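Local coordinates for uncharacterized protein (Thermus thermophilus HB8, PDB 4WVA) that hydrolyses mannosylglycerate, a solute made by thermophiles under osmotic stress, to mannose and glycerate, and also cleaves glucosylglycerate, at residues L55-D60 against Y130-L135; K298-F303 against L334-D338; Y349-W355 against E393-P397. One frame throughout, in Å; residues are numbered along the deposited sequence.

Contact 1 of 3, residues L55-D60 against Y130-L135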
# COMPACT_ATOMS: atom_id res chain seq x y z
N LEU A 55 -7.70 25.41 18.97
CA LEU A 55 -7.52 24.00 19.29
C LEU A 55 -7.05 23.82 20.73
O LEU A 55 -7.38 22.84 21.39
CB LEU A 55 -6.55 23.37 18.31
CG LEU A 55 -6.97 23.55 16.85
CD1 LEU A 55 -5.98 22.82 15.97
CD2 LEU A 55 -8.41 23.10 16.63
N LEU A 56 -6.27 24.76 21.26
CA LEU A 56 -5.92 24.69 22.68
C LEU A 56 -7.19 24.68 23.50
O LEU A 56 -7.32 23.93 24.48
CB LEU A 56 -5.07 25.89 23.10
CG LEU A 56 -3.66 25.95 22.53
CD1 LEU A 56 -2.99 27.27 22.90
CD2 LEU A 56 -2.87 24.79 23.06
N CYS A 57 -8.12 25.55 23.13
CA CYS A 57 -9.36 25.68 23.88
C CYS A 57 -10.17 24.38 23.84
O CYS A 57 -10.66 23.91 24.85
CB CYS A 57 -10.16 26.85 23.31
SG CYS A 57 -11.71 27.18 24.17
N LEU A 58 -10.31 23.80 22.64
CA LEU A 58 -11.00 22.54 22.47
C LEU A 58 -10.46 21.45 23.43
O LEU A 58 -11.23 20.77 24.11
CB LEU A 58 -10.89 22.09 21.01
CG LEU A 58 -11.51 20.74 20.66
CD1 LEU A 58 -13.00 20.70 20.93
CD2 LEU A 58 -11.19 20.42 19.20
N PHE A 59 -9.14 21.29 23.48
CA PHE A 59 -8.55 20.26 24.35
C PHE A 59 -8.59 20.64 25.81
O PHE A 59 -8.96 19.82 26.68
CB PHE A 59 -7.12 19.93 23.92
CG PHE A 59 -7.05 18.98 22.77
CD1 PHE A 59 -7.10 17.62 22.98
CD2 PHE A 59 -7.00 19.46 21.47
CE1 PHE A 59 -7.05 16.74 21.92
CE2 PHE A 59 -6.95 18.58 20.41
CZ PHE A 59 -7.00 17.22 20.63
N ASP A 60 -8.23 21.88 26.11
CA ASP A 60 -8.13 22.32 27.52
C ASP A 60 -9.46 22.25 28.25
O ASP A 60 -9.51 21.83 29.42
CB ASP A 60 -7.57 23.74 27.59
CG ASP A 60 -6.08 23.80 27.40
OD1 ASP A 60 -5.41 22.77 27.53
OD2 ASP A 60 -5.57 24.90 27.14
N TYR A 130 2.74 20.78 23.31
CA TYR A 130 1.65 20.82 24.27
C TYR A 130 0.49 19.93 23.81
O TYR A 130 -0.04 19.15 24.59
CB TYR A 130 1.20 22.27 24.48
CG TYR A 130 0.09 22.43 25.49
CD1 TYR A 130 0.35 22.36 26.85
CD2 TYR A 130 -1.21 22.66 25.10
CE1 TYR A 130 -0.66 22.53 27.78
CE2 TYR A 130 -2.24 22.81 26.01
CZ TYR A 130 -1.95 22.73 27.37
OH TYR A 130 -2.95 22.90 28.29
N LEU A 131 0.13 20.04 22.54
CA LEU A 131 -1.01 19.30 22.01
C LEU A 131 -0.72 17.82 21.70
O LEU A 131 -1.64 17.00 21.72
CB LEU A 131 -1.54 20.00 20.75
CG LEU A 131 -2.29 21.31 21.03
CD1 LEU A 131 -2.63 21.99 19.72
CD2 LEU A 131 -3.54 21.06 21.86
N PHE A 132 0.53 17.47 21.38
CA PHE A 132 0.81 16.13 20.91
C PHE A 132 0.31 15.01 21.87
O PHE A 132 -0.38 14.08 21.43
CB PHE A 132 2.30 15.93 20.60
CG PHE A 132 2.61 14.53 20.19
CD1 PHE A 132 2.36 14.10 18.90
CD2 PHE A 132 3.10 13.62 21.11
CE1 PHE A 132 2.61 12.79 18.52
CE2 PHE A 132 3.36 12.31 20.75
CZ PHE A 132 3.11 11.89 19.45
N PRO A 133 0.66 15.09 23.17
CA PRO A 133 0.19 14.01 24.06
C PRO A 133 -1.33 14.00 24.25
O PRO A 133 -1.92 12.95 24.49
CB PRO A 133 0.91 14.29 25.38
CG PRO A 133 1.39 15.68 25.31
CD PRO A 133 1.48 16.09 23.86
N LYS A 134 -1.96 15.15 24.08
CA LYS A 134 -3.42 15.24 24.13
C LYS A 134 -4.08 14.59 22.91
O LYS A 134 -5.05 13.84 23.05
CB LYS A 134 -3.83 16.71 24.26
CG LYS A 134 -3.27 17.36 25.51
CD LYS A 134 -3.82 18.76 25.72
CE LYS A 134 -3.20 19.43 26.94
NZ LYS A 134 -3.55 18.70 28.19
N LEU A 135 -3.57 14.87 21.71
CA LEU A 135 -4.01 14.18 20.50
C LEU A 135 -3.82 12.67 20.63
O LEU A 135 -4.71 11.87 20.31
CB LEU A 135 -3.18 14.67 19.30
CG LEU A 135 -3.50 16.06 18.78
CD1 LEU A 135 -2.37 16.60 17.92
CD2 LEU A 135 -4.78 15.99 17.96
O HOH W 1 -5.37 21.00 29.71

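Contact 2 of 3, residues K298-F303 against L334-D338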
# COMPACT_ATOMS: atom_id res chain seq x y z
N LYS A 298 -24.74 5.29 -1.24
CA LYS A 298 -23.58 6.08 -1.66
C LYS A 298 -23.74 7.51 -1.19
O LYS A 298 -24.59 8.25 -1.70
CB LYS A 298 -23.42 6.02 -3.18
CG LYS A 298 -23.22 4.59 -3.70
CD LYS A 298 -22.88 4.54 -5.18
CE LYS A 298 -24.10 4.76 -6.03
NZ LYS A 298 -23.87 4.62 -7.50
N THR A 299 -22.94 7.90 -0.19
CA THR A 299 -22.95 9.27 0.31
C THR A 299 -21.60 9.93 0.01
O THR A 299 -20.63 9.26 -0.37
CB THR A 299 -23.22 9.33 1.82
OG1 THR A 299 -22.05 8.91 2.53
CG2 THR A 299 -24.42 8.47 2.21
N SER A 300 -21.54 11.24 0.22
CA SER A 300 -20.27 11.95 -0.01
C SER A 300 -19.16 11.45 0.92
O SER A 300 -17.98 11.63 0.60
CB SER A 300 -20.43 13.46 0.13
OG SER A 300 -20.86 13.81 1.41
N ALA A 301 -19.51 10.85 2.05
CA ALA A 301 -18.50 10.30 2.96
C ALA A 301 -17.67 9.20 2.32
O ALA A 301 -16.51 9.01 2.66
CB ALA A 301 -19.14 9.77 4.23
N GLY A 302 -18.26 8.48 1.38
CA GLY A 302 -17.58 7.42 0.66
C GLY A 302 -16.46 7.87 -0.26
O GLY A 302 -15.72 7.02 -0.73
N PHE A 303 -16.33 9.17 -0.52
CA PHE A 303 -15.18 9.73 -1.23
C PHE A 303 -14.01 10.01 -0.27
O PHE A 303 -12.88 10.17 -0.72
CB PHE A 303 -15.54 11.03 -1.95
CG PHE A 303 -16.43 10.84 -3.14
CD1 PHE A 303 -15.88 10.59 -4.40
CD2 PHE A 303 -17.80 10.93 -3.01
CE1 PHE A 303 -16.69 10.43 -5.50
CE2 PHE A 303 -18.62 10.77 -4.12
CZ PHE A 303 -18.07 10.50 -5.35
N LEU A 334 -20.18 18.95 -4.38
CA LEU A 334 -20.50 17.53 -4.37
C LEU A 334 -21.74 17.35 -3.49
O LEU A 334 -21.72 17.66 -2.31
CB LEU A 334 -19.35 16.78 -3.73
CG LEU A 334 -19.42 15.25 -3.69
CD1 LEU A 334 -19.29 14.66 -5.08
CD2 LEU A 334 -18.32 14.72 -2.78
N PRO A 335 -22.85 16.85 -4.07
CA PRO A 335 -23.99 16.59 -3.18
C PRO A 335 -23.65 15.56 -2.11
O PRO A 335 -22.78 14.70 -2.31
CB PRO A 335 -25.09 16.06 -4.11
CG PRO A 335 -24.45 15.85 -5.41
CD PRO A 335 -23.11 16.50 -5.46
N SER A 336 -24.32 15.65 -0.97
CA SER A 336 -24.04 14.78 0.17
C SER A 336 -24.53 13.35 -0.02
O SER A 336 -24.09 12.45 0.69
CB SER A 336 -24.51 15.41 1.48
OG SER A 336 -25.84 15.96 1.39
N VAL A 337 -25.46 13.17 -0.96
CA VAL A 337 -25.86 11.83 -1.38
C VAL A 337 -26.04 11.82 -2.88
O VAL A 337 -26.31 12.85 -3.51
CB VAL A 337 -27.14 11.31 -0.70
CG1 VAL A 337 -27.01 11.33 0.81
CG2 VAL A 337 -28.36 12.09 -1.15
N ASP A 338 -25.86 10.63 -3.46
CA ASP A 338 -26.04 10.41 -4.88
C ASP A 338 -27.38 11.03 -5.31
O ASP A 338 -28.43 10.67 -4.76
CB ASP A 338 -26.00 8.89 -5.13
CG ASP A 338 -26.17 8.50 -6.59
OD1 ASP A 338 -26.54 9.32 -7.45
OD2 ASP A 338 -25.93 7.30 -6.88
O HOH W 2 -22.31 12.53 3.34

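Contact 3 of 3, residues Y349-W355 against E393-P397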
# COMPACT_ATOMS: atom_id res chain seq x y z
N TYR A 349 -30.19 18.96 4.80
CA TYR A 349 -29.07 18.72 5.70
C TYR A 349 -28.05 17.79 5.03
O TYR A 349 -27.39 18.21 4.08
CB TYR A 349 -29.59 18.22 7.06
CG TYR A 349 -28.75 18.48 8.29
CD1 TYR A 349 -27.93 19.60 8.41
CD2 TYR A 349 -28.84 17.64 9.39
CE1 TYR A 349 -27.20 19.85 9.57
CE2 TYR A 349 -28.12 17.88 10.54
CZ TYR A 349 -27.29 18.98 10.63
OH TYR A 349 -26.57 19.22 11.79
N TRP A 350 -27.91 16.55 5.51
CA TRP A 350 -26.96 15.59 4.91
C TRP A 350 -27.55 14.59 3.93
O TRP A 350 -26.93 13.59 3.60
CB TRP A 350 -26.21 14.87 6.05
CG TRP A 350 -25.28 15.76 6.79
CD1 TRP A 350 -25.53 16.41 7.94
CD2 TRP A 350 -23.94 16.10 6.42
NE1 TRP A 350 -24.44 17.14 8.33
CE2 TRP A 350 -23.44 16.96 7.41
CE3 TRP A 350 -23.12 15.74 5.35
CZ2 TRP A 350 -22.16 17.49 7.36
CZ3 TRP A 350 -21.85 16.28 5.29
CH2 TRP A 350 -21.37 17.13 6.29
N ARG A 351 -28.74 14.88 3.40
CA ARG A 351 -29.42 13.99 2.49
C ARG A 351 -29.41 14.49 1.04
O ARG A 351 -30.25 14.10 0.24
CB ARG A 351 -30.86 13.76 2.99
CG ARG A 351 -30.88 13.30 4.44
CD ARG A 351 -32.27 13.01 4.94
NE ARG A 351 -32.87 11.81 4.36
CZ ARG A 351 -32.76 10.58 4.85
NH1 ARG A 351 -32.01 10.31 5.92
NH2 ARG A 351 -33.42 9.58 4.25
N GLY A 352 -28.43 15.33 0.69
CA GLY A 352 -28.37 15.88 -0.68
C GLY A 352 -27.59 17.18 -0.83
O GLY A 352 -26.84 17.35 -1.80
N PRO A 353 -27.78 18.13 0.11
CA PRO A 353 -27.06 19.39 -0.00
C PRO A 353 -25.52 19.29 -0.08
O PRO A 353 -24.93 18.31 0.38
CB PRO A 353 -27.46 20.13 1.26
CG PRO A 353 -28.84 19.65 1.51
CD PRO A 353 -28.77 18.18 1.20
N VAL A 354 -24.92 20.31 -0.69
CA VAL A 354 -23.48 20.49 -0.83
C VAL A 354 -22.93 21.13 0.43
O VAL A 354 -23.48 22.11 0.97
CB VAL A 354 -23.13 21.39 -2.05
CG1 VAL A 354 -21.64 21.71 -2.11
CG2 VAL A 354 -23.56 20.74 -3.37
N TRP A 355 -21.82 20.59 0.91
CA TRP A 355 -21.15 21.07 2.11
C TRP A 355 -19.72 21.47 1.77
O TRP A 355 -18.98 20.75 1.12
CB TRP A 355 -21.11 20.00 3.18
CG TRP A 355 -22.45 19.67 3.79
CD1 TRP A 355 -23.47 18.97 3.22
CD2 TRP A 355 -22.89 20.03 5.09
NE1 TRP A 355 -24.53 18.88 4.10
CE2 TRP A 355 -24.20 19.51 5.26
CE3 TRP A 355 -22.30 20.74 6.14
CZ2 TRP A 355 -24.91 19.67 6.44
CZ3 TRP A 355 -23.01 20.91 7.31
CH2 TRP A 355 -24.31 20.37 7.45
N GLU A 393 -24.48 26.97 5.85
CA GLU A 393 -24.11 25.63 6.30
C GLU A 393 -24.07 24.63 5.13
O GLU A 393 -23.17 23.77 5.06
CB GLU A 393 -25.05 25.18 7.42
CG GLU A 393 -24.53 24.03 8.27
CD GLU A 393 -25.48 23.67 9.42
OE1 GLU A 393 -26.49 24.38 9.60
OE2 GLU A 393 -25.20 22.68 10.15
N TYR A 394 -25.02 24.71 4.20
CA TYR A 394 -25.06 23.82 3.04
C TYR A 394 -25.87 24.49 1.95
O TYR A 394 -26.46 25.56 2.18
CB TYR A 394 -25.59 22.42 3.38
CG TYR A 394 -26.72 22.41 4.38
CD1 TYR A 394 -26.46 22.50 5.74
CD2 TYR A 394 -28.05 22.32 3.98
CE1 TYR A 394 -27.47 22.52 6.67
CE2 TYR A 394 -29.06 22.33 4.91
CZ TYR A 394 -28.76 22.43 6.26
OH TYR A 394 -29.75 22.45 7.23
N TYR A 395 -25.85 23.88 0.78
CA TYR A 395 -26.41 24.49 -0.42
C TYR A 395 -27.16 23.46 -1.22
O TYR A 395 -26.74 22.32 -1.33
CB TYR A 395 -25.32 25.12 -1.29
CG TYR A 395 -24.50 26.15 -0.55
CD1 TYR A 395 -23.42 25.76 0.24
CD2 TYR A 395 -24.80 27.51 -0.63
CE1 TYR A 395 -22.67 26.69 0.93
CE2 TYR A 395 -24.05 28.44 0.07
CZ TYR A 395 -22.99 28.03 0.85
OH TYR A 395 -22.22 28.94 1.55
N ASP A 396 -28.28 23.88 -1.81
CA ASP A 396 -29.04 23.03 -2.71
C ASP A 396 -28.16 22.74 -3.94
O ASP A 396 -27.65 23.66 -4.57
CB ASP A 396 -30.36 23.74 -3.10
CG ASP A 396 -31.26 22.91 -3.99
OD1 ASP A 396 -30.81 22.41 -5.03
OD2 ASP A 396 -32.45 22.79 -3.65
N PRO A 397 -27.95 21.45 -4.28
CA PRO A 397 -27.03 21.16 -5.39
C PRO A 397 -27.62 21.44 -6.77
O PRO A 397 -26.89 21.50 -7.75
CB PRO A 397 -26.73 19.66 -5.24
CG PRO A 397 -27.77 19.13 -4.37
CD PRO A 397 -28.46 20.23 -3.63

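Contact 1 of 3, residues L55-D60 against Y130-L135
The ring of Phe59 is met obliquely by three side chains of 130-135: CB of Lys134 lies 3.6 Å from CD1 of Phe59, CD2 of Leu131 comes in at CD2 of Phe59, and CD2 of Leu135 sits 3.7 Å from CZ of Phe59. At the edge of this ring, in its plane, is the carbonyl oxygen of Leu55. The ring of Tyr130 has OD1 of Asp60 at its edge, near its plane, while CD2 of Leu56 approaches obliquely, 3.4 Å from CD2 of Tyr130. The hydroxyl of Tyr130 donates to OD1 of Asp60 over 2.6 Å, meeting the syn side from somewhat out of the carboxylate plane, which is turned 77° from the ring. The first torsion of Tyr130 (chi1 -178°) swings the ring away from its own backbone N and across to that carboxylate. These contacts join helices 48-62 and 121-146 of the (alpha/alpha)6 barrel, whose short segments run at 45° with axes 10.9 Å apart. The apolar side continues into helix 107-117, where Val107 touches both Phe59 and Leu135. On the polar side, a water donates to OD1 of Asp60 and weakly accepts from NZ of Lys134. That ammonium stands 4.5 Å from OD1 of Asp60, beyond salt-bridge range, though its charge probably still stabilises the carboxylate. The lysine chain passes the ring antiparallel, its CD 3.9 Å from CB of Phe59.

Contact 2 of 3, residues K298-F303 against L334-D338
The carbonyl oxygen of Ser336 is gripped by two donors: the backbone N of Ser300, 2.9 Å from O of Ser336, and a water that also hydrogen-bonds to OG of Ser300. The N-H...O bond is fairly straight at 163°, but its donor stands above the carbonyl plane rather than on a lone pair. OG of Ser300 lies between its own backbone N and carbonyl carbon (chi1 61°), which turns it to the shared water. N of Asp338 donates to O of Lys298 over 3.2 Å at 170°, so the two backbone hydrogen bonds flank the single beta bridge of Thr299 with Val337. This bridge ties together two loops of the (alpha/alpha)6-barrel protein, one leading from strand 293-294 through a 3-10 turn to helix 305-308, the other from helix 313-327 toward helix 356-368. The side chains of Lys298 and Asp338 run side by side in the same direction, with NZ of Lys298 3.4 Å from OD2 of Asp338 in a salt bridge. The lysine also pairs with Glu322, while OD1 of Asp338 is held by Thr340. CD2 of Leu334 fits between CB of Ser300 and CD2 of Phe303, 3.8 Å from each, and the phenylalanine ring continues edge-to-face onto Phe283 and Trp326.

Contact 3 of 3, residues Y349-W355 against E393-P397
Trp355 has both faces of its indole occupied by different parts of the chain: CB of Tyr394 and the carbonyl oxygen of Glu393 on one, and the ring of Trp350 on the other. Tyr349, Trp355 and Tyr394 form an aromatic cluster in the (alpha/alpha)6 barrel, beside the pocket in which Tyr349 and Trp350 hydrogen-bond a Tris molecule. CB of Tyr394 stands 3.8 Å from the centroid of the five-membered ring of Trp355 in a CH-pi contact, while the tyrosine ring, tilted 27° to the indole, is slid aside and barely overlaps it. The indole NE1 donates to O of Tyr349 over 2.9 Å from above the carbonyl plane, which helps to hold the rotation of the ring. Replacing Trp355 by an alanine would probably open a gap between Trp350 and Tyr394, leave the carbonyl of Tyr349 without this donor and let Glu393 shift. CG of Glu393, probably the proton acceptor, packs 3.6 Å from CZ3 of Trp355; its chain is extended beyond CG (chi2 177°), which carries the carboxylate to the edge of the Tyr349 ring, where OE2 is also hydrogen-bonded to OH of Tyr28. Tyr349 sets its CA over the face of the Tyr394 ring, and its hydroxyl bonds to Asp165, the probable proton donor. The backbones meet in a single antiparallel, hydrogen-bonded bridge of Val354 with Tyr395. Gly352 has backbone angles at which a CB would collide with the preceding carbonyl oxygen. CG2 of Val354 packs on CB of Pro397, and CG of Pro397 rests 3.3 Å from O of Gly352.

Contacts 2 and 3 touch, their centres about 10 Å apart. The hydroxyl of Ser336 joins them, with OG 2.7 Å from O of Pro353 and 2.8 Å from N of Gly352, both probable hydrogen bonds. In contact 3, a bound Tris molecule, probably from the crystallisation liquor, lies about 3 Å from the side chain of Glu393. Contact 2 appears to form a second layer, the side chain of Ser336 being about 4 Å from that of Trp350, which probably binds substrate. Contact 1 lies across the chain's centre, its nearest atoms about 20 Å from contact 2 and 16 Å from contact 3; its Phe59 side chain is about 7 Å from that of Leu33, a probable substrate-binding residue.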